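Local coordinates for protein sulfate adenylyltransferase, adenylylsulfate kinase (Thiobacillus denitrificans, PDB 3CR8) that acts as an APS kinase, transferring phosphate from ATP to adenosine 5'-phosphosulfate, and carries a sulfurylase-like region that lacks ATP sulfurylase activity, at residues F79-I84 against L247-I251; C258-A263 against G297-Y303; C43-M47 against L234-P238; T57-T61 against L129-V133. One frame throughout, in Å; residues are numbered along the deposited sequence.

Contact 1: F79-I84 against L247-I251; sequences FWPSPI and LLRAI
Pro81 pushes its ring into the side of helix 244-256, and the tight part of the contact is built round it. Its CB meets Leu247 CB at 3.7 Å, its CG lies over Leu248 N, and its CD meets Ile251 CD1 at 3.6 Å, which puts one proline on three helix residues. Trp80 comes in from the flank. With CG anti to the backbone N (chi1 -174°), the indole is swung so that its six-membered ring reaches the helix: CZ2 approaches Leu248 CD2 at 3.9 Å, while CE3 is 4.1 Å from Ile251 CD1. Pro81 CD covers one indole face near the rim. NE1 points to Ser82 O close to the indole plane, a bond modelled so short that its strength is doubtful. Put an alanine at Trp80 and the indole surface is gone, which would probably leave Leu248 CD2 and Ile251 CD1 without their neighbour and open a gap beside Pro81. On the looser side, partly exposed Phe79 crosses Leu247 at about a right angle, CZ to CD1 at 4.0 Å, and is also in cation-pi contact with Arg292 of helix 290-296. At the far end Ile84 CD1 only brushes Leu248 CD1. This is a seam between the loop before strand 86-88, in the PUA-like region, and a helix of the sulfurylase-like region. The side chains that meet are all apolar, so the seam probably depends on shape and the exclusion of water rather than on directed bonds.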
loop_
_atom_site.group_PDB
_atom_site.type_symbol
_atom_site.label_atom_id
_atom_site.label_comp_id
_atom_site.label_asym_id
_atom_site.label_seq_id
_atom_site.Cartn_x
_atom_site.Cartn_y
_atom_site.Cartn_z
ATOM N N PHE A 79 11.288 -42.969 40.952
ATOM C CA PHE A 79 10.380 -41.862 41.163
ATOM C C PHE A 79 9.243 -41.807 40.123
ATOM O O PHE A 79 9.498 -41.921 38.935
ATOM C CB PHE A 79 11.143 -40.524 41.219
ATOM C CG PHE A 79 10.238 -39.347 41.124
ATOM C CD1 PHE A 79 9.500 -38.924 42.217
ATOM C CD2 PHE A 79 10.045 -38.731 39.913
ATOM C CE1 PHE A 79 8.644 -37.888 42.102
ATOM C CE2 PHE A 79 9.171 -37.701 39.801
ATOM C CZ PHE A 79 8.475 -37.274 40.894
ATOM N N TRP A 80 8.000 -41.611 40.556
ATOM C CA TRP A 80 6.938 -41.381 39.592
ATOM C C TRP A 80 5.807 -40.545 40.144
ATOM O O TRP A 80 5.097 -40.988 41.039
ATOM C CB TRP A 80 6.395 -42.708 39.027
ATOM C CG TRP A 80 5.409 -42.469 37.926
ATOM C CD1 TRP A 80 4.083 -42.179 38.066
ATOM C CD2 TRP A 80 5.686 -42.433 36.517
ATOM N NE1 TRP A 80 3.513 -41.996 36.837
ATOM C CE2 TRP A 80 4.471 -42.132 35.868
ATOM C CE3 TRP A 80 6.842 -42.622 35.745
ATOM C CZ2 TRP A 80 4.373 -42.016 34.487
ATOM C CZ3 TRP A 80 6.742 -42.514 34.380
ATOM C CH2 TRP A 80 5.511 -42.215 33.760
ATOM N N PRO A 81 5.612 -39.350 39.566
ATOM C CA PRO A 81 4.737 -38.313 40.142
ATOM C C PRO A 81 3.256 -38.691 40.246
ATOM O O PRO A 81 2.631 -38.394 41.272
ATOM C CB PRO A 81 4.912 -37.134 39.166
ATOM C CG PRO A 81 5.364 -37.806 37.870
ATOM C CD PRO A 81 6.292 -38.877 38.343
ATOM N N SER A 82 2.705 -39.327 39.216
ATOM C CA SER A 82 1.249 -39.363 39.086
ATOM C C SER A 82 0.649 -40.673 38.515
ATOM O O SER A 82 1.188 -41.260 37.581
ATOM C CB SER A 82 0.800 -38.133 38.274
ATOM O OG SER A 82 -0.603 -37.962 38.311
ATOM N N PRO A 83 -0.477 -41.129 39.071
ATOM C CA PRO A 83 -1.166 -42.348 38.622
ATOM C C PRO A 83 -1.549 -42.378 37.138
ATOM O O PRO A 83 -2.386 -41.559 36.697
ATOM C CB PRO A 83 -2.447 -42.354 39.464
ATOM C CG PRO A 83 -2.123 -41.580 40.625
ATOM C CD PRO A 83 -1.206 -40.478 40.158
ATOM N N ILE A 84 -0.969 -43.323 36.390
ATOM C CA ILE A 84 -1.437 -43.594 35.025
ATOM C C ILE A 84 -2.479 -44.693 35.053
ATOM O O ILE A 84 -2.200 -45.812 35.451
ATOM C CB ILE A 84 -0.325 -44.003 34.066
ATOM C CG1 ILE A 84 0.868 -43.049 34.167
ATOM C CG2 ILE A 84 -0.887 -44.026 32.654
ATOM C CD1 ILE A 84 0.517 -41.598 33.863
ATOM N N LEU A 247 5.450 -32.408 37.039
ATOM C CA LEU A 247 6.538 -33.383 37.062
ATOM C C LEU A 247 6.364 -34.509 36.036
ATOM O O LEU A 247 7.342 -35.108 35.584
ATOM C CB LEU A 247 6.718 -33.956 38.461
ATOM C CG LEU A 247 7.423 -33.015 39.434
ATOM C CD1 LEU A 247 7.228 -33.472 40.867
ATOM C CD2 LEU A 247 8.901 -32.920 39.070
ATOM N N LEU A 248 5.117 -34.795 35.675
ATOM C CA LEU A 248 4.835 -35.802 34.670
ATOM C C LEU A 248 5.283 -35.234 33.333
ATOM O O LEU A 248 5.976 -35.917 32.560
ATOM C CB LEU A 248 3.341 -36.132 34.632
ATOM C CG LEU A 248 2.918 -37.583 34.332
ATOM C CD1 LEU A 248 1.526 -37.678 33.711
ATOM C CD2 LEU A 248 3.895 -38.263 33.437
ATOM N N ARG A 249 4.889 -33.986 33.071
ATOM C CA ARG A 249 5.149 -33.365 31.789
ATOM C C ARG A 249 6.644 -33.316 31.560
ATOM O O ARG A 249 7.129 -33.541 30.451
ATOM C CB ARG A 249 4.506 -31.987 31.721
ATOM C CG ARG A 249 3.018 -32.055 31.481
ATOM C CD ARG A 249 2.358 -30.749 31.791
ATOM N NE ARG A 249 3.000 -29.657 31.079
ATOM C CZ ARG A 249 2.978 -28.401 31.498
ATOM N NH1 ARG A 249 2.361 -28.104 32.631
ATOM N NH2 ARG A 249 3.581 -27.456 30.795
ATOM N N ALA A 250 7.372 -33.050 32.638
ATOM C CA ALA A 250 8.838 -33.106 32.636
ATOM C C ALA A 250 9.336 -34.482 32.226
ATOM O O ALA A 250 10.367 -34.598 31.558
ATOM C CB ALA A 250 9.359 -32.802 33.990
ATOM N N ILE A 251 8.620 -35.527 32.651
ATOM C CA ILE A 251 9.006 -36.889 32.309
ATOM C C ILE A 251 8.703 -37.184 30.871
ATOM O O ILE A 251 9.534 -37.770 30.184
ATOM C CB ILE A 251 8.334 -37.949 33.176
ATOM C CG1 ILE A 251 8.691 -37.726 34.653
ATOM C CG2 ILE A 251 8.761 -39.340 32.721
ATOM C CD1 ILE A 251 8.533 -38.939 35.556
#

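Contact 2: C258-A263 against G297-Y303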
loop_
_atom_site.group_PDB
_atom_site.type_symbol
_atom_site.label_atom_id
_atom_site.label_comp_id
_atom_site.label_asym_id
_atom_site.label_seq_id
_atom_site.Cartn_x
_atom_site.Cartn_y
_atom_site.Cartn_z
ATOM N N CYS A 258 13.655 -34.004 25.286
ATOM C CA CYS A 258 13.938 -32.677 25.797
ATOM C C CYS A 258 14.585 -32.722 27.166
ATOM O O CYS A 258 14.196 -33.517 28.024
ATOM C CB CYS A 258 12.646 -31.880 25.868
ATOM S SG CYS A 258 11.802 -31.980 24.375
ATOM N N SER A 259 15.553 -31.841 27.384
ATOM C CA SER A 259 16.189 -31.742 28.696
ATOM C C SER A 259 15.806 -30.456 29.457
ATOM O O SER A 259 16.279 -30.220 30.576
ATOM C CB SER A 259 17.715 -31.883 28.562
ATOM O OG SER A 259 18.271 -30.855 27.763
ATOM N N LEU A 260 14.962 -29.634 28.837
ATOM C CA LEU A 260 14.440 -28.436 29.486
ATOM C C LEU A 260 12.934 -28.288 29.218
ATOM O O LEU A 260 12.432 -28.680 28.168
ATOM C CB LEU A 260 15.214 -27.195 29.033
ATOM C CG LEU A 260 16.689 -27.164 29.443
ATOM C CD1 LEU A 260 17.597 -27.556 28.292
ATOM C CD2 LEU A 260 17.082 -25.794 29.987
ATOM N N LEU A 261 12.203 -27.735 30.169
ATOM C CA LEU A 261 10.767 -27.602 30.006
ATOM C C LEU A 261 10.329 -26.221 30.508
ATOM O O LEU A 261 10.722 -25.778 31.588
ATOM C CB LEU A 261 10.070 -28.682 30.810
ATOM C CG LEU A 261 8.776 -29.266 30.282
ATOM C CD1 LEU A 261 7.766 -29.248 31.405
ATOM C CD2 LEU A 261 8.289 -28.466 29.109
ATOM N N ILE A 262 9.543 -25.512 29.720
ATOM C CA ILE A 262 9.062 -24.243 30.182
ATOM C C ILE A 262 7.715 -24.541 30.824
ATOM O O ILE A 262 7.004 -25.398 30.360
ATOM C CB ILE A 262 8.940 -23.266 29.033
ATOM C CG1 ILE A 262 10.327 -22.868 28.557
ATOM C CG2 ILE A 262 8.226 -22.049 29.494
ATOM C CD1 ILE A 262 10.317 -22.043 27.309
ATOM N N ALA A 263 7.371 -23.881 31.921
ATOM C CA ALA A 263 6.066 -24.109 32.539
ATOM C C ALA A 263 5.456 -22.775 32.951
ATOM O O ALA A 263 6.073 -22.017 33.705
ATOM C CB ALA A 263 6.200 -25.028 33.741
ATOM N N GLY A 297 16.543 -35.339 35.545
ATOM C CA GLY A 297 17.407 -34.866 34.478
ATOM C C GLY A 297 16.870 -33.749 33.582
ATOM O O GLY A 297 17.499 -33.404 32.577
ATOM N N VAL A 298 15.716 -33.178 33.923
ATOM C CA VAL A 298 15.101 -32.154 33.068
ATOM C C VAL A 298 14.934 -30.843 33.820
ATOM O O VAL A 298 14.184 -30.756 34.783
ATOM C CB VAL A 298 13.741 -32.618 32.446
ATOM C CG1 VAL A 298 12.820 -33.166 33.519
ATOM C CG2 VAL A 298 13.056 -31.482 31.691
ATOM N N ARG A 299 15.648 -29.819 33.373
ATOM C CA ARG A 299 15.572 -28.519 34.013
ATOM C C ARG A 299 14.341 -27.779 33.546
ATOM O O ARG A 299 14.143 -27.592 32.355
ATOM C CB ARG A 299 16.801 -27.681 33.704
ATOM C CG ARG A 299 17.129 -26.719 34.845
ATOM C CD ARG A 299 17.922 -25.515 34.383
ATOM N NE ARG A 299 19.090 -25.897 33.601
ATOM C CZ ARG A 299 20.153 -25.117 33.444
ATOM N NH1 ARG A 299 20.187 -23.927 34.030
ATOM N NH2 ARG A 299 21.181 -25.530 32.713
ATOM N N LEU A 300 13.503 -27.364 34.477
ATOM C CA LEU A 300 12.317 -26.647 34.078
ATOM C C LEU A 300 12.383 -25.142 34.460
ATOM O O LEU A 300 12.517 -24.764 35.623
ATOM C CB LEU A 300 11.035 -27.381 34.530
ATOM C CG LEU A 300 10.744 -27.452 36.017
ATOM C CD1 LEU A 300 9.812 -28.565 36.272
ATOM C CD2 LEU A 300 12.015 -27.684 36.779
ATOM N N ILE A 301 12.330 -24.300 33.433
ATOM C CA ILE A 301 12.399 -22.872 33.595
ATOM C C ILE A 301 10.999 -22.319 33.624
ATOM O O ILE A 301 10.124 -22.797 32.914
ATOM C CB ILE A 301 13.176 -22.210 32.443
ATOM C CG1 ILE A 301 12.228 -21.798 31.331
ATOM C CG2 ILE A 301 14.298 -23.132 31.883
ATOM C CD1 ILE A 301 12.941 -21.645 29.981
ATOM N N ALA A 302 10.772 -21.318 34.461
ATOM C CA ALA A 302 9.429 -20.791 34.643
ATOM C C ALA A 302 9.145 -19.583 33.741
ATOM O O ALA A 302 10.051 -18.841 33.338
ATOM C CB ALA A 302 9.195 -20.457 36.076
ATOM N N TYR A 303 7.870 -19.403 33.415
ATOM C CA TYR A 303 7.474 -18.317 32.544
ATOM C C TYR A 303 7.035 -17.091 33.355
ATOM O O TYR A 303 6.034 -17.132 34.071
ATOM C CB TYR A 303 6.366 -18.779 31.609
ATOM C CG TYR A 303 5.921 -17.726 30.627
ATOM C CD1 TYR A 303 6.802 -17.207 29.680
ATOM C CD2 TYR A 303 4.622 -17.251 30.644
ATOM C CE1 TYR A 303 6.394 -16.249 28.788
ATOM C CE2 TYR A 303 4.207 -16.297 29.756
ATOM C CZ TYR A 303 5.082 -15.800 28.832
ATOM O OH TYR A 303 4.631 -14.838 27.956
#
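Ile262 and Ile301 pack obliquely, CD1 to CD1 at 3.8 Å, and Leu260 continues the same face. Ile262 has CG1 beside its backbone N (chi1 -71°), turned to Ile301. Shortening Ile262 to an alanine is likely to leave Ile301 CD1 without this partner and open a gap under Phe182 and Cys183. On the other face Leu261 CB meets Leu300 CB at 4.1 Å and Val298 CG2 at 4.2 Å, beneath helix 244-256. The strands run parallel, their axes 25° apart, and form one edge of the five-stranded sheet of the sulfurylase-like, Rossmann-type domain, with 299-301 outermost within the chain. The modelled part of the connection holds helix 290-296, consistent with a beta-alpha-beta crossover. The backbone ladder is regular: Leu261 N bonds to Arg299 O at 2.9 Å and Leu261 O accepts from Ile301 N, while Arg299 N bonds to Ser259 O and Ala263 N to Ile301 O. Gly297, with positive phi, closes helix 290-296 in a Schellman motif just before the strand. At the exposed edge Arg299 lies alongside Leu260, with NE 4.1 Å from Leu260 CD2. At the far end Tyr303 N bonds to Ala263 O at 3.2 Å, from above the carbonyl plane.

Contact 3: C43-M47 against L234-P238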
loop_
_atom_site.group_PDB
_atom_site.type_symbol
_atom_site.label_atom_id
_atom_site.label_comp_id
_atom_site.label_asym_id
_atom_site.label_seq_id
_atom_site.Cartn_x
_atom_site.Cartn_y
_atom_site.Cartn_z
ATOM N N CYS A 43 -5.855 -41.309 24.522
ATOM C CA CYS A 43 -4.689 -40.454 24.542
ATOM C C CYS A 43 -3.756 -41.070 25.526
ATOM O O CYS A 43 -2.599 -41.339 25.225
ATOM C CB CYS A 43 -5.052 -39.049 24.982
ATOM S SG CYS A 43 -5.728 -38.043 23.699
ATOM N N GLU A 44 -4.276 -41.303 26.719
ATOM C CA GLU A 44 -3.521 -41.995 27.757
ATOM C C GLU A 44 -2.935 -43.312 27.190
ATOM O O GLU A 44 -1.741 -43.613 27.352
ATOM C CB GLU A 44 -4.442 -42.267 28.953
ATOM C CG GLU A 44 -3.804 -42.147 30.296
ATOM C CD GLU A 44 -3.024 -40.847 30.450
ATOM O OE1 GLU A 44 -1.957 -40.706 29.824
ATOM O OE2 GLU A 44 -3.464 -39.963 31.210
ATOM N N LEU A 45 -3.778 -44.092 26.509
ATOM C CA LEU A 45 -3.319 -45.325 25.900
ATOM C C LEU A 45 -2.201 -45.055 24.919
ATOM O O LEU A 45 -1.148 -45.662 25.002
ATOM C CB LEU A 45 -4.457 -46.082 25.209
ATOM C CG LEU A 45 -4.005 -47.350 24.462
ATOM C CD1 LEU A 45 -3.366 -48.284 25.422
ATOM C CD2 LEU A 45 -5.131 -48.035 23.720
ATOM N N GLU A 46 -2.418 -44.136 23.992
ATOM C CA GLU A 46 -1.393 -43.792 23.012
ATOM C C GLU A 46 -0.081 -43.308 23.661
ATOM O O GLU A 46 1.030 -43.684 23.264
ATOM C CB GLU A 46 -1.927 -42.725 22.084
ATOM C CG GLU A 46 -1.009 -42.398 20.972
ATOM C CD GLU A 46 -1.574 -41.324 20.084
ATOM O OE1 GLU A 46 -2.753 -40.959 20.275
ATOM O OE2 GLU A 46 -0.835 -40.829 19.204
ATOM N N MET A 47 -0.211 -42.461 24.668
ATOM C CA MET A 47 0.954 -42.039 25.419
ATOM C C MET A 47 1.688 -43.258 25.983
ATOM O O MET A 47 2.921 -43.361 25.902
ATOM C CB MET A 47 0.566 -41.077 26.552
ATOM C CG MET A 47 0.065 -39.712 26.100
ATOM S SD MET A 47 1.400 -38.563 25.768
ATOM C CE MET A 47 2.027 -39.215 24.237
ATOM N N LEU A 234 1.837 -33.079 20.549
ATOM C CA LEU A 234 1.882 -33.877 21.761
ATOM C C LEU A 234 0.476 -34.379 22.074
ATOM O O LEU A 234 -0.351 -33.635 22.609
ATOM C CB LEU A 234 2.355 -32.991 22.911
ATOM C CG LEU A 234 2.796 -33.580 24.253
ATOM C CD1 LEU A 234 2.132 -32.780 25.309
ATOM C CD2 LEU A 234 2.372 -35.015 24.398
ATOM N N PRO A 235 0.204 -35.649 21.767
ATOM C CA PRO A 235 -1.149 -36.202 21.804
ATOM C C PRO A 235 -1.562 -36.480 23.227
ATOM O O PRO A 235 -1.145 -37.486 23.773
ATOM C CB PRO A 235 -1.006 -37.538 21.060
ATOM C CG PRO A 235 0.459 -37.652 20.657
ATOM C CD PRO A 235 1.202 -36.694 21.528
ATOM N N ALA A 236 -2.370 -35.610 23.813
ATOM C CA ALA A 236 -2.754 -35.723 25.208
ATOM C C ALA A 236 -3.695 -34.581 25.512
ATOM O O ALA A 236 -3.760 -33.610 24.762
ATOM C CB ALA A 236 -1.536 -35.762 26.064
ATOM N N PRO A 237 -4.415 -34.667 26.632
ATOM C CA PRO A 237 -5.187 -33.449 26.890
ATOM C C PRO A 237 -4.179 -32.649 27.710
ATOM O O PRO A 237 -3.285 -33.264 28.308
ATOM C CB PRO A 237 -6.350 -33.904 27.790
ATOM C CG PRO A 237 -6.162 -35.454 27.979
ATOM C CD PRO A 237 -4.787 -35.787 27.481
ATOM N N PRO A 238 -4.286 -31.309 27.716
ATOM C CA PRO A 238 -3.590 -30.576 28.781
ATOM C C PRO A 238 -4.040 -31.107 30.157
ATOM O O PRO A 238 -5.214 -31.452 30.341
ATOM C CB PRO A 238 -4.065 -29.134 28.585
ATOM C CG PRO A 238 -4.443 -29.048 27.144
ATOM C CD PRO A 238 -4.918 -30.416 26.729
#
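The carboxylate of Glu46 has the ring of Pro235 over one face: OE2 is 3.7 Å from Pro235 CG, and OE1 is 3.9 Å from Pro235 CB. The two side chains cross at about a right angle, and the extended Glu46 chain, with CG anti to the backbone N (chi1 -174°), carries the carboxylate out to the proline ring. Its polar partner is His141, whose NE2 hydrogen-bonds to OE1. The second flat group is the peptide carbonyl of Pro235, and Met47 wraps round its oxygen. Bent at both chi2 and chi3, the methionine brings SD to 3.4 Å from Pro235 O, then turns CE back to lie 3.8 Å from Pro235 CD. The same sulfur touches Leu234 CD2 at 3.9 Å, crossing that side chain at about a right angle, and it also meets Ala236 CB. One turn earlier on the helix, Cys43 lies against the following residues, with CB 4.0 Å from Ala236 CA and 4.1 Å from Pro237 CD. Helix 39-50 of the PUA-like region is thereby set on the loop that follows strand 229-231 of the sulfurylase-like region. Proline rings, the thioether, Cys43 CB and the alanine carbons do most of the touching, and the buried acid has its bond outside the two segments; the joint therefore probably depends on fit, not on charge.

Contact 4: T57-T61 against L129-V133; sequences TGFMT and LAGEV
Phe59 and Val133 lie on one face of an antiparallel pairing, in which the short strand 58-59 adds to the long strand 126-135 of the mixed sheet in the PUA-like region. Their side chains meet at a slant, Phe59 CD1 to Val133 CG2 at 3.9 Å. The phenylalanine has CG beside its backbone N (chi1 -64°), and Val133 sends CG2 to the ring and to Gly58 CA while CG1 stands anti to its own N. Leu45 of helix 39-50 touches both residues, so the helix covers this face. Phe59 CB also rests 3.7 Å from Leu129 O. Away from the ring, Ala130 turns its methyl group to the end of the other strand and touches Thr61 OG1 at 3.5 Å. Thr57 and Glu132 stand near each other at the opposite end, but the model brings them too close for their relation to be trusted. Between these side chains run two glycines. Gly58 faces Glu132 in a non-hydrogen-bonded pair, with the CA atoms 4.0 Å apart, a spacing that would probably leave little space for a CB on Gly58. Gly131 has positive phi (140°), a backbone shape that suits glycine, and makes the hydrogen-bonded pair with Phe59. The ladder is uneven: Val133 N to Thr57 O and Phe59 N to Gly131 O are both weak. The firm bond is the remaining one, Gly131 N to Phe59 O, 3.1 Å long with an angle of 167° at the hydrogen.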
loop_
_atom_site.group_PDB
_atom_site.type_symbol
_atom_site.label_atom_id
_atom_site.label_comp_id
_atom_site.label_asym_id
_atom_site.label_seq_id
_atom_site.Cartn_x
_atom_site.Cartn_y
_atom_site.Cartn_z
ATOM N N THR A 57 4.556 -49.616 31.291
ATOM C CA THR A 57 4.351 -50.621 30.269
ATOM C C THR A 57 2.970 -51.259 30.414
ATOM O O THR A 57 2.681 -52.253 29.753
ATOM C CB THR A 57 5.499 -51.663 30.294
ATOM O OG1 THR A 57 5.537 -52.348 29.045
ATOM C CG2 THR A 57 5.334 -52.661 31.431
ATOM N N GLY A 58 2.148 -50.659 31.288
ATOM C CA GLY A 58 0.751 -51.006 31.468
ATOM C C GLY A 58 0.117 -50.023 32.434
ATOM O O GLY A 58 0.830 -49.290 33.098
ATOM N N PHE A 59 -1.210 -50.020 32.516
ATOM C CA PHE A 59 -1.919 -49.144 33.431
ATOM C C PHE A 59 -1.767 -49.625 34.865
ATOM O O PHE A 59 -1.864 -50.826 35.147
ATOM C CB PHE A 59 -3.398 -49.034 33.063
ATOM C CG PHE A 59 -3.624 -48.406 31.734
ATOM C CD1 PHE A 59 -3.959 -49.171 30.642
ATOM C CD2 PHE A 59 -3.456 -47.050 31.563
ATOM C CE1 PHE A 59 -4.149 -48.585 29.408
ATOM C CE2 PHE A 59 -3.644 -46.461 30.329
ATOM C CZ PHE A 59 -3.983 -47.223 29.256
ATOM N N MET A 60 -1.527 -48.670 35.767
ATOM C CA MET A 60 -1.303 -48.954 37.181
ATOM C C MET A 60 -2.482 -49.582 37.880
ATOM O O MET A 60 -3.632 -49.486 37.447
ATOM C CB MET A 60 -0.924 -47.699 37.933
ATOM C CG MET A 60 0.484 -47.273 37.710
ATOM S SD MET A 60 0.800 -45.637 38.434
ATOM C CE MET A 60 2.479 -45.393 37.849
ATOM N N THR A 61 -2.154 -50.186 39.005
ATOM C CA THR A 61 -3.059 -51.046 39.724
ATOM C C THR A 61 -3.395 -50.330 40.989
ATOM O O THR A 61 -2.578 -49.581 41.471
ATOM C CB THR A 61 -2.349 -52.337 40.084
ATOM O OG1 THR A 61 -3.154 -53.454 39.682
ATOM C CG2 THR A 61 -2.043 -52.381 41.571
ATOM N N LEU A 129 -9.115 -49.628 35.321
ATOM C CA LEU A 129 -8.577 -50.890 34.844
ATOM C C LEU A 129 -7.058 -50.864 34.935
ATOM O O LEU A 129 -6.443 -49.796 34.935
ATOM C CB LEU A 129 -9.015 -51.159 33.411
ATOM C CG LEU A 129 -10.494 -50.995 33.116
ATOM C CD1 LEU A 129 -10.762 -51.161 31.619
ATOM C CD2 LEU A 129 -11.254 -52.006 33.946
ATOM N N ALA A 130 -6.466 -52.053 35.007
ATOM C CA ALA A 130 -5.051 -52.205 35.264
ATOM C C ALA A 130 -4.516 -53.420 34.531
ATOM O O ALA A 130 -5.247 -54.358 34.264
ATOM C CB ALA A 130 -4.805 -52.354 36.750
ATOM N N GLY A 131 -3.227 -53.403 34.215
ATOM C CA GLY A 131 -2.587 -54.549 33.616
ATOM C C GLY A 131 -1.607 -54.163 32.527
ATOM O O GLY A 131 -1.626 -53.029 32.034
ATOM N N GLU A 132 -0.755 -55.119 32.156
ATOM C CA GLU A 132 0.148 -54.968 31.034
ATOM C C GLU A 132 -0.620 -54.768 29.741
ATOM O O GLU A 132 -1.747 -55.236 29.588
ATOM C CB GLU A 132 1.032 -56.188 30.924
ATOM C CG GLU A 132 1.922 -56.374 32.121
ATOM C CD GLU A 132 2.846 -55.220 32.316
ATOM O OE1 GLU A 132 3.445 -54.764 31.329
ATOM O OE2 GLU A 132 2.977 -54.750 33.459
ATOM N N VAL A 133 -0.018 -54.055 28.807
ATOM C CA VAL A 133 -0.705 -53.729 27.569
ATOM C C VAL A 133 0.089 -54.273 26.395
ATOM O O VAL A 133 1.308 -54.195 26.400
ATOM C CB VAL A 133 -0.896 -52.200 27.418
ATOM C CG1 VAL A 133 -1.463 -51.863 26.053
ATOM C CG2 VAL A 133 -1.797 -51.681 28.507
#

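Overall arrangement
From the N terminus, residues 43-47 open contact 3, 57-61 open contact 4 and 79-84 open contact 1. Contact 4 closes first, at 129-133, wholly within the span of contact 3, which closes at 234-238; contact 1 closes at 247-251 and so crosses both. Contact 2 comes afterwards in series, between 258-263 and 297-303. Contact 4 stays inside the PUA-like region and contact 2 inside the sulfurylase-like sheet, their nearest atoms about 17 Å apart, while contacts 1 and 3 join the two regions. Contact 1 is the bridge: Ile84 O probably bonds to Met60 N of contact 4, and its helix packs on Leu261 and Val298 of contact 2.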